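Local coordinates for protein glycogen synthase (Cyanobacterium sp. CLg1, PDB 6GNF) that belongs to the glycogen and starch synthase family of two-domain GT-B glycosyltransferases and holds ADP and a glycan in its pocket, at residues C334-Q339 with L344-D349; G354-L359 with K415-I420; G423-L428 with Q504-P509. All coordinates share one frame; numbering follows the deposited sequence.

Interaction 1 of 3, residues C334-Q339 with L344-D349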
loop_
_atom_site.group_PDB
_atom_site.type_symbol
_atom_site.label_atom_id
_atom_site.label_comp_id
_atom_site.label_asym_id
_atom_site.label_seq_id
_atom_site.Cartn_x
_atom_site.Cartn_y
_atom_site.Cartn_z
ATOM N N CYS A 334 19.257 16.602 -13.567
ATOM C CA CYS A 334 18.412 15.410 -13.451
ATOM C C CYS A 334 17.363 15.340 -14.566
ATOM O O CYS A 334 17.111 14.272 -15.108
ATOM C CB CYS A 334 17.738 15.363 -12.083
ATOM S SG CYS A 334 18.895 15.009 -10.738
ATOM N N LYS A 335 16.771 16.480 -14.912
ATOM C CA LYS A 335 15.787 16.542 -15.996
ATOM C C LYS A 335 16.391 16.108 -17.330
ATOM O O LYS A 335 15.838 15.255 -18.026
ATOM C CB LYS A 335 15.205 17.953 -16.129
ATOM C CG LYS A 335 14.046 18.046 -17.110
ATOM C CD LYS A 335 13.347 19.388 -17.027
ATOM C CE LYS A 335 12.217 19.481 -18.035
ATOM N NZ LYS A 335 11.421 20.727 -17.852
ATOM N N VAL A 336 17.498 16.738 -17.706
ATOM C CA VAL A 336 18.220 16.374 -18.927
ATOM C C VAL A 336 18.669 14.906 -18.926
ATOM O O VAL A 336 18.663 14.255 -19.971
ATOM C CB VAL A 336 19.405 17.343 -19.159
ATOM C CG1 VAL A 336 20.439 16.782 -20.121
ATOM C CG2 VAL A 336 18.896 18.719 -19.566
ATOM N N ALA A 337 19.053 14.388 -17.760
ATOM C CA ALA A 337 19.435 12.980 -17.623
ATOM C C ALA A 337 18.252 12.038 -17.872
ATOM O O ALA A 337 18.394 11.026 -18.564
ATOM C CB ALA A 337 20.027 12.723 -16.245
ATOM N N LEU A 338 17.096 12.375 -17.306
ATOM C CA LEU A 338 15.868 11.611 -17.527
ATOM C C LEU A 338 15.487 11.624 -19.000
ATOM O O LEU A 338 15.195 10.582 -19.586
ATOM C CB LEU A 338 14.721 12.197 -16.699
ATOM C CG LEU A 338 13.339 11.548 -16.808
ATOM C CD1 LEU A 338 13.380 10.085 -16.394
ATOM C CD2 LEU A 338 12.345 12.321 -15.958
ATOM N N GLN A 339 15.498 12.810 -19.593
ATOM C CA GLN A 339 15.169 12.969 -21.002
ATOM C C GLN A 339 16.027 12.066 -21.879
ATOM O O GLN A 339 15.495 11.353 -22.733
ATOM C CB GLN A 339 15.318 14.434 -21.429
ATOM C CG GLN A 339 14.208 15.313 -20.877
ATOM C CD GLN A 339 14.372 16.780 -21.214
ATOM O OE1 GLN A 339 15.485 17.278 -21.365
ATOM N NE2 GLN A 339 13.254 17.490 -21.315
ATOM N N LEU A 344 14.029 10.870 -25.124
ATOM C CA LEU A 344 13.257 12.080 -25.405
ATOM C C LEU A 344 14.179 13.229 -25.772
ATOM O O LEU A 344 15.340 13.247 -25.367
ATOM C CB LEU A 344 12.432 12.475 -24.178
ATOM C CG LEU A 344 11.535 11.375 -23.606
ATOM C CD1 LEU A 344 10.903 11.826 -22.298
ATOM C CD2 LEU A 344 10.469 10.981 -24.620
ATOM N N THR A 345 13.642 14.212 -26.493
ATOM C CA THR A 345 14.414 15.397 -26.860
ATOM C C THR A 345 14.903 16.072 -25.584
ATOM O O THR A 345 14.122 16.319 -24.659
ATOM C CB THR A 345 13.597 16.413 -27.696
ATOM O OG1 THR A 345 12.988 15.761 -28.817
ATOM C CG2 THR A 345 14.473 17.563 -28.186
ATOM N N VAL A 346 16.202 16.346 -25.533
ATOM C CA VAL A 346 16.810 16.967 -24.370
ATOM C C VAL A 346 16.601 18.473 -24.426
ATOM O O VAL A 346 17.167 19.154 -25.276
ATOM C CB VAL A 346 18.307 16.644 -24.287
ATOM C CG1 VAL A 346 18.956 17.424 -23.153
ATOM C CG2 VAL A 346 18.506 15.146 -24.107
ATOM N N ASP A 347 15.787 18.977 -23.508
ATOM C CA ASP A 347 15.464 20.393 -23.428
ATOM C C ASP A 347 14.802 20.650 -22.082
ATOM O O ASP A 347 13.668 20.228 -21.864
ATOM C CB ASP A 347 14.515 20.792 -24.562
ATOM C CG ASP A 347 14.118 22.267 -24.515
ATOM O OD1 ASP A 347 14.468 22.980 -23.551
ATOM O OD2 ASP A 347 13.440 22.719 -25.461
ATOM N N PRO A 348 15.501 21.354 -21.173
ATOM C CA PRO A 348 14.944 21.535 -19.835
ATOM C C PRO A 348 13.753 22.496 -19.772
ATOM O O PRO A 348 13.157 22.631 -18.708
ATOM C CB PRO A 348 16.132 22.078 -19.035
ATOM C CG PRO A 348 16.969 22.781 -20.037
ATOM C CD PRO A 348 16.794 22.042 -21.332
ATOM N N ASP A 349 13.398 23.139 -20.883
ATOM C CA ASP A 349 12.250 24.051 -20.918
ATOM C C ASP A 349 10.929 23.386 -21.304
ATOM O O ASP A 349 9.896 24.052 -21.322
ATOM C CB ASP A 349 12.517 25.206 -21.888
ATOM C CG ASP A 349 13.686 26.063 -21.460
ATOM O OD1 ASP A 349 14.151 25.907 -20.312
ATOM O OD2 ASP A 349 14.121 26.916 -22.260
#
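The end of the K335 side chain, from CD to NZ, lies against P348. CG stands anti to the backbone N (chi1 -172°) and the chain continues extended, carrying the ammonium off the helix to the loop 344-349, where K335 NZ donates to P348 O at 2.7 Å. The ammonium comes from above the carbonyl plane of P348; its other partners are the carbonyl of I350 and the carboxylate of D425. The D425 salt bridge probably helps to hold the lysine charged in this buried place.

One residue on, V336 meets V346 and P348 through its two methyls. The side chains of V336 and V346 meet at about a right angle, and V336 CG1 presses tightly on V346 CG1 at 3.4 Å. The other methyl, CG2, lies more loosely beside the ring of P348.

Q339 makes two further bonds with the loop. Its extended side chain lays the amide against the backbone of D347 and uses both ends: Q339 OE1 accepts from D347 N at 2.8 Å, while Q339 NE2 donates to D347 O at 2.8 Å in a nearly straight bond (171°). This double grip on the N and O of a single residue fixes the rotation of the amide, and Q381 takes a further bond from NE2. The backbone contributes too, Q339 O accepting from L344 N at 2.8 Å, with L344 CB resting on the same oxygen. Within the loop, D347 OD1 accepts from D349 N at 2.9 Å, forming an Asx turn.

Together these contacts fold the loop back along helix 327-341 just before it enters strand 352-356, a helix-to-strand connection within the Rossmann-like second domain of the GT-B fold.

Interaction 2 of 3, residues G354-L359 with K415-I420. With ADP (adenosine-5'-diphosphate), chain F; AC1 (4,6-dideoxy-4-{[(1S,4R,5S,6S)-4,5,6-trihydroxy-3-(hydroxymethyl)cyclohex-2-en-1-yl]amino}-alpha-D-glucopyranose), chain D.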
loop_
_atom_site.group_PDB
_atom_site.type_symbol
_atom_site.label_atom_id
_atom_site.label_comp_id
_atom_site.label_asym_id
_atom_site.label_seq_id
_atom_site.Cartn_x
_atom_site.Cartn_y
_atom_site.Cartn_z
ATOM N N GLY A 354 5.663 12.711 -14.990
ATOM C CA GLY A 354 6.107 11.354 -14.683
ATOM C C GLY A 354 5.057 10.545 -13.939
ATOM O O GLY A 354 4.445 11.034 -12.988
ATOM N N PHE A 355 4.852 9.303 -14.373
ATOM C CA PHE A 355 3.962 8.370 -13.685
ATOM C C PHE A 355 4.746 7.144 -13.239
ATOM O O PHE A 355 5.535 6.586 -14.000
ATOM C CB PHE A 355 2.807 7.942 -14.599
ATOM C CG PHE A 355 1.987 6.806 -14.047
ATOM C CD1 PHE A 355 2.378 5.488 -14.240
ATOM C CD2 PHE A 355 0.820 7.054 -13.333
ATOM C CE1 PHE A 355 1.629 4.439 -13.728
ATOM C CE2 PHE A 355 0.063 6.012 -12.830
ATOM C CZ PHE A 355 0.471 4.702 -13.026
ATOM N N ILE A 356 4.539 6.735 -11.999
ATOM C CA ILE A 356 5.114 5.498 -11.496
ATOM C C ILE A 356 4.024 4.761 -10.744
ATOM O O ILE A 356 3.493 5.281 -9.773
ATOM C CB ILE A 356 6.288 5.748 -10.531
ATOM C CG1 ILE A 356 7.295 6.728 -11.137
ATOM C CG2 ILE A 356 6.975 4.433 -10.195
ATOM C CD1 ILE A 356 8.308 7.247 -10.139
ATOM N N GLY A 357 3.664 3.565 -11.193
ATOM C CA GLY A 357 2.665 2.789 -10.464
ATOM C C GLY A 357 2.230 1.516 -11.142
ATOM O O GLY A 357 2.491 1.311 -12.314
ATOM N N ARG A 358 1.565 0.660 -10.371
ATOM C CA ARG A 358 0.965 -0.573 -10.883
ATOM C C ARG A 358 0.096 -0.246 -12.091
ATOM O O ARG A 358 -0.582 0.784 -12.113
ATOM C CB ARG A 358 0.130 -1.259 -9.791
ATOM C CG ARG A 358 0.963 -1.790 -8.627
ATOM C CD ARG A 358 0.138 -2.465 -7.536
ATOM N NE ARG A 358 -0.639 -1.525 -6.720
ATOM C CZ ARG A 358 -1.969 -1.374 -6.760
ATOM N NH1 ARG A 358 -2.731 -2.096 -7.585
ATOM N NH2 ARG A 358 -2.553 -0.483 -5.975
ATOM N N LEU A 359 0.156 -1.087 -13.118
ATOM C CA LEU A 359 -0.680 -0.916 -14.310
ATOM C C LEU A 359 -2.036 -1.605 -14.096
ATOM O O LEU A 359 -2.359 -2.597 -14.751
ATOM C CB LEU A 359 0.025 -1.493 -15.531
ATOM C CG LEU A 359 1.394 -0.900 -15.848
ATOM C CD1 LEU A 359 2.020 -1.645 -17.014
ATOM C CD2 LEU A 359 1.277 0.584 -16.157
ATOM N N LYS A 415 16.007 2.440 -10.022
ATOM C CA LYS A 415 16.869 3.463 -10.601
ATOM C C LYS A 415 16.072 4.453 -11.458
ATOM O O LYS A 415 16.242 5.667 -11.329
ATOM C CB LYS A 415 17.980 2.809 -11.427
ATOM C CG LYS A 415 18.970 3.778 -12.053
ATOM C CD LYS A 415 20.218 3.034 -12.506
ATOM C CE LYS A 415 21.172 3.925 -13.285
ATOM N NZ LYS A 415 20.696 4.182 -14.674
ATOM N N LEU A 416 15.210 3.936 -12.331
ATOM C CA LEU A 416 14.418 4.795 -13.211
ATOM C C LEU A 416 13.338 5.550 -12.428
ATOM O O LEU A 416 13.006 6.684 -12.756
ATOM C CB LEU A 416 13.794 3.985 -14.347
ATOM C CG LEU A 416 13.149 4.797 -15.477
ATOM C CD1 LEU A 416 14.165 5.692 -16.169
ATOM C CD2 LEU A 416 12.485 3.877 -16.492
ATOM N N ALA A 417 12.791 4.923 -11.395
ATOM C CA ALA A 417 11.852 5.608 -10.512
ATOM C C ALA A 417 12.506 6.847 -9.899
ATOM O O ALA A 417 11.904 7.925 -9.864
ATOM C CB ALA A 417 11.354 4.672 -9.419
ATOM N N HIS A 418 13.753 6.697 -9.461
ATOM C CA HIS A 418 14.502 7.799 -8.878
ATOM C C HIS A 418 14.754 8.886 -9.921
ATOM O O HIS A 418 14.549 10.076 -9.657
ATOM C CB HIS A 418 15.812 7.294 -8.264
ATOM C CG HIS A 418 15.641 6.702 -6.900
ATOM N ND1 HIS A 418 15.675 7.463 -5.753
ATOM C CD2 HIS A 418 15.404 5.431 -6.498
ATOM C CE1 HIS A 418 15.473 6.687 -4.704
ATOM N NE2 HIS A 418 15.306 5.449 -5.129
ATOM N N PHE A 419 15.189 8.482 -11.108
ATOM C CA PHE A 419 15.377 9.420 -12.212
ATOM C C PHE A 419 14.106 10.224 -12.519
ATOM O O PHE A 419 14.178 11.418 -12.832
ATOM C CB PHE A 419 15.815 8.691 -13.485
ATOM C CG PHE A 419 17.305 8.540 -13.634
ATOM C CD1 PHE A 419 18.057 7.892 -12.665
ATOM C CD2 PHE A 419 17.948 9.008 -14.773
ATOM C CE1 PHE A 419 19.422 7.737 -12.816
ATOM C CE2 PHE A 419 19.317 8.859 -14.930
ATOM C CZ PHE A 419 20.053 8.220 -13.948
ATOM N N ILE A 420 12.951 9.564 -12.462
ATOM C CA ILE A 420 11.672 10.213 -12.795
ATOM C C ILE A 420 11.266 11.202 -11.705
ATOM O O ILE A 420 10.876 12.335 -11.999
ATOM C CB ILE A 420 10.549 9.178 -13.026
ATOM C CG1 ILE A 420 10.774 8.455 -14.356
ATOM C CG2 ILE A 420 9.178 9.846 -13.043
ATOM C CD1 ILE A 420 10.070 7.119 -14.443
HETATM P PB ADP F . 0.226 1.336 -4.050
HETATM O O1B ADP F . -1.261 1.556 -4.155
HETATM O O2B ADP F . 0.689 1.037 -2.651
HETATM O O3B ADP F . 0.778 0.437 -5.122
HETATM P PA ADP F . 1.635 3.759 -3.378
HETATM O O1A ADP F . 0.997 3.798 -1.996
HETATM O O2A ADP F . 1.917 5.045 -4.144
HETATM O O3A ADP F . 0.803 2.805 -4.389
HETATM O "O5'" ADP F . 3.027 2.944 -3.275
HETATM C "C5'" ADP F . 3.622 2.326 -4.421
HETATM C "C4'" ADP F . 5.136 2.389 -4.251
HETATM O "O4'" ADP F . 5.819 1.546 -5.182
HETATM C "C3'" ADP F . 5.639 3.796 -4.495
HETATM O "O3'" ADP F . 6.609 4.092 -3.485
HETATM C "C2'" ADP F . 6.238 3.755 -5.883
HETATM O "O2'" ADP F . 7.357 4.635 -5.927
HETATM C "C1'" ADP F . 6.641 2.303 -6.073
HETATM N N9 ADP F . 6.459 1.733 -7.436
HETATM C C8 ADP F . 5.291 1.397 -8.024
HETATM N N7 ADP F . 5.495 0.869 -9.262
HETATM C C5 ADP F . 6.823 0.849 -9.474
HETATM C C6 ADP F . 7.732 0.427 -10.559
HETATM N N6 ADP F . 7.255 -0.099 -11.704
HETATM N N1 ADP F . 9.060 0.585 -10.377
HETATM C C2 ADP F . 9.572 1.109 -9.251
HETATM N N3 ADP F . 8.801 1.511 -8.225
HETATM C C4 ADP F . 7.451 1.409 -8.268
HETATM C C1 AC1 D . -1.470 -4.811 -1.281
HETATM O O2 AC1 D . -2.986 -4.897 0.624
HETATM C C2 AC1 D . -1.994 -4.087 -0.040
HETATM C C4A AC1 D . -1.716 3.250 0.261
HETATM C C3 AC1 D . -2.563 -2.709 -0.383
HETATM O O3 AC1 D . -2.850 -2.052 0.855
HETATM C C4 AC1 D . -1.581 -1.880 -1.241
HETATM N N4A AC1 D . -2.063 -0.527 -1.606
HETATM C C5 AC1 D . -1.252 -2.724 -2.482
HETATM O O5 AC1 D . -0.638 -3.953 -2.076
HETATM C C6 AC1 D . -0.298 -2.034 -3.443
HETATM C C1B AC1 D . -2.479 0.515 -0.664
HETATM C C2B AC1 D . -3.024 1.817 -1.323
HETATM O O2B AC1 D . -3.181 1.722 -2.735
HETATM C C3B AC1 D . -2.186 3.063 -1.151
HETATM O O3B AC1 D . -2.973 4.205 -1.489
HETATM O O4 AC1 D . -0.778 4.331 0.233
HETATM C C5B AC1 D . -1.069 1.993 0.782
HETATM C C7B AC1 D . -1.377 0.788 0.331
HETATM C C6B AC1 D . -0.070 2.114 1.889
HETATM O O6B AC1 D . -0.741 2.740 2.985
#
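I356 inserts its side chain between helix 415-420 and the adenine of ADP. From CB, which is directed at the helix, the two branches part. CG2, anti to the backbone N, is set over one face of the purine, with I356 CG2 3.6 Å from ADP C4, and forms an apolar lid on the base. CG1 takes the other course, passing alongside I420 and leading to CD1. That terminal methyl lies against the helix between A417 and I420, with A417 O at 3.7 Å and I420 CG2 at 4.0 Å from I356 CD1, and with the methyl of A417 close by. A417 CB also approaches ADP C2, on the same side of the base as I356.

Strand 354-356 and helix 415-420 run roughly antiparallel, at 146° with their axes 9.1 Å apart, as a helix does when it packs on the parallel sheet of a Rossmann-like domain. The backbone comes closest at G354, where the lack of a side chain lets I420 CG2 settle 3.8 Å from G354 CA.

Past the end of the strand the chain follows the nucleotide. G357 CA lies beside ADP N7, and R358, bent at chi3, brings its guanidinium edge-on to the terminal phosphate. R358 NE donates to ADP O3B at 2.9 Å and R358 NH2 to ADP O1B at 3.0 Å, both nearly straight. This two-pronged grip would offset phosphate charge, while E360 and Q362 hold the outer nitrogens of the guanidinium. AC1 C6 is 3.3 Å from R358 NE, so the same arginine also borders the glycan.

Interaction 3 of 3, residues G423-L428 with Q504-P509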
loop_
_atom_site.group_PDB
_atom_site.type_symbol
_atom_site.label_atom_id
_atom_site.label_comp_id
_atom_site.label_asym_id
_atom_site.label_seq_id
_atom_site.Cartn_x
_atom_site.Cartn_y
_atom_site.Cartn_z
ATOM N N GLY A 423 13.833 14.094 -11.927
ATOM C CA GLY A 423 13.918 14.761 -13.225
ATOM C C GLY A 423 12.633 15.410 -13.694
ATOM O O GLY A 423 12.664 16.434 -14.375
ATOM N N ALA A 424 11.503 14.803 -13.352
ATOM C CA ALA A 424 10.206 15.298 -13.792
ATOM C C ALA A 424 9.855 16.614 -13.112
ATOM O O ALA A 424 10.263 16.867 -11.977
ATOM C CB ALA A 424 9.118 14.269 -13.514
ATOM N N ASP A 425 9.072 17.433 -13.805
ATOM C CA ASP A 425 8.523 18.652 -13.222
ATOM C C ASP A 425 7.263 18.339 -12.443
ATOM O O ASP A 425 6.974 18.976 -11.431
ATOM C CB ASP A 425 8.200 19.646 -14.320
ATOM C CG ASP A 425 9.423 20.058 -15.078
ATOM O OD1 ASP A 425 10.411 20.406 -14.407
ATOM O OD2 ASP A 425 9.396 20.033 -16.330
ATOM N N TYR A 426 6.510 17.357 -12.936
ATOM C CA TYR A 426 5.224 17.007 -12.361
ATOM C C TYR A 426 5.110 15.505 -12.096
ATOM O O TYR A 426 5.587 14.690 -12.879
ATOM C CB TYR A 426 4.108 17.469 -13.297
ATOM C CG TYR A 426 4.091 18.967 -13.515
ATOM C CD1 TYR A 426 3.649 19.824 -12.516
ATOM C CD2 TYR A 426 4.531 19.526 -14.711
ATOM C CE1 TYR A 426 3.635 21.197 -12.701
ATOM C CE2 TYR A 426 4.524 20.901 -14.909
ATOM C CZ TYR A 426 4.073 21.736 -13.904
ATOM O OH TYR A 426 4.057 23.108 -14.105
ATOM N N CYS A 427 4.456 15.163 -10.989
ATOM C CA CYS A 427 4.143 13.780 -10.638
ATOM C C CYS A 427 2.660 13.522 -10.911
ATOM O O CYS A 427 1.790 14.049 -10.224
ATOM C CB CYS A 427 4.468 13.536 -9.170
ATOM S SG CYS A 427 3.903 11.953 -8.546
ATOM N N LEU A 428 2.385 12.696 -11.915
ATOM C CA LEU A 428 1.040 12.515 -12.447
ATOM C C LEU A 428 0.388 11.255 -11.888
ATOM O O LEU A 428 0.880 10.147 -12.121
ATOM C CB LEU A 428 1.131 12.423 -13.968
ATOM C CG LEU A 428 -0.144 12.443 -14.802
ATOM C CD1 LEU A 428 -0.807 13.805 -14.730
ATOM C CD2 LEU A 428 0.179 12.092 -16.247
ATOM N N GLN A 504 -0.431 26.074 -16.981
ATOM C CA GLN A 504 -0.682 27.508 -16.958
ATOM C C GLN A 504 0.331 28.257 -16.098
ATOM O O GLN A 504 0.624 29.417 -16.361
ATOM C CB GLN A 504 -2.075 27.788 -16.408
ATOM C CG GLN A 504 -3.218 27.412 -17.348
ATOM C CD GLN A 504 -3.679 28.568 -18.206
ATOM O OE1 GLN A 504 -2.942 29.536 -18.404
ATOM N NE2 GLN A 504 -4.883 28.464 -18.749
ATOM N N GLU A 505 0.869 27.590 -15.079
ATOM C CA GLU A 505 1.865 28.199 -14.190
ATOM C C GLU A 505 3.299 27.745 -14.458
ATOM O O GLU A 505 4.229 28.265 -13.844
ATOM C CB GLU A 505 1.527 27.898 -12.730
ATOM C CG GLU A 505 0.287 28.605 -12.214
ATOM C CD GLU A 505 0.026 28.332 -10.745
ATOM O OE1 GLU A 505 -1.135 28.515 -10.325
ATOM O OE2 GLU A 505 0.956 27.941 -10.005
ATOM N N TYR A 506 3.488 26.789 -15.364
ATOM C CA TYR A 506 4.816 26.233 -15.602
ATOM C C TYR A 506 5.818 27.325 -15.967
ATOM O O TYR A 506 5.556 28.145 -16.847
ATOM C CB TYR A 506 4.791 25.173 -16.707
ATOM C CG TYR A 506 6.172 24.638 -17.037
ATOM C CD1 TYR A 506 6.870 23.847 -16.128
ATOM C CD2 TYR A 506 6.788 24.942 -18.246
ATOM C CE1 TYR A 506 8.138 23.368 -16.420
ATOM C CE2 TYR A 506 8.055 24.469 -18.543
ATOM C CZ TYR A 506 8.726 23.684 -17.625
ATOM O OH TYR A 506 9.980 23.195 -17.887
ATOM N N GLY A 507 6.968 27.310 -15.298
ATOM C CA GLY A 507 8.051 28.255 -15.575
ATOM C C GLY A 507 7.931 29.635 -14.943
ATOM O O GLY A 507 8.888 30.413 -14.972
ATOM N N THR A 508 6.772 29.951 -14.367
ATOM C CA THR A 508 6.531 31.276 -13.792
ATOM C C THR A 508 7.132 31.358 -12.387
ATOM O O THR A 508 7.542 30.339 -11.826
ATOM C CB THR A 508 5.024 31.588 -13.711
ATOM O OG1 THR A 508 4.396 30.701 -12.774
ATOM C CG2 THR A 508 4.374 31.456 -15.082
ATOM N N PRO A 509 7.203 32.573 -11.817
ATOM C CA PRO A 509 7.633 32.699 -10.427
ATOM C C PRO A 509 6.842 31.825 -9.455
ATOM O O PRO A 509 7.419 31.335 -8.486
ATOM C CB PRO A 509 7.402 34.179 -10.132
ATOM C CG PRO A 509 7.656 34.841 -11.440
ATOM C CD PRO A 509 7.146 33.886 -12.487
#
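D425 and Y506 mark the closest backbone approach, yet their CA atoms are still 8.8 Å apart, so the contact is made by side chains. On one side the chain leaves helix 414-423 and enters strand 426-429. On the other, residues E505 to T508 form a type II beta turn with G507 at positive phi (82°); E505 O receives both T508 N at 3.1 Å and T508 OG1 at 2.7 Å, tying the turn shut.

The turn presents Y506, whose ring is swung toward the strand with CG anti to the backbone N (chi1 176°). One edge of this ring meets the hydroxyl of Y426: Y426 OH lies near the ring plane, 3.4 Å from Y506 CB, and Y426 CE2 is 4.0 Å from Y506 CD1. Further along the same ring, the carboxylate of D425 leans in at 50° to its plane and D425 OD2 comes within 3.6 Å of Y506 CE1. That oxygen is already engaged by K335 and by the backbone N of L352, which fix the carboxylate in its buried position.

The neighbouring rings extend the cluster, F353 stacking on Y426 and F511 meeting Y506 edge-to-face. Y426 also packs on A502 and L503 of helix 485-503, while T508 stands at the N-cap of helix 509-520, its OG1 making a weak bond to F511 N, so the turn joining these two helices rests against the start of strand 426-429, beside strand 352-356.

How the interactions relate
Interaction 2 supplies part of the ADP pocket, while interactions 1 and 3 lie farther off in the same domain and near each other. The centres of interactions 1 and 2 are about 15 Å apart, and the centres of interactions 2 and 3 about 17 Å. Interactions 1 and 3, centres about 13 Å apart, meet through a charge pair, K335 NZ to D425 OD2 at 2.6 Å. Helix 327-341 packs on helix 414-423 between interactions 1 and 2, L338 CD1 lying 3.7 Å from I420 CG1. Interactions 2 and 3 share the sheet, whose neighbouring strands are probably bonded at G354 N to Y426 O and G354 O to L428 N, both 2.9 Å.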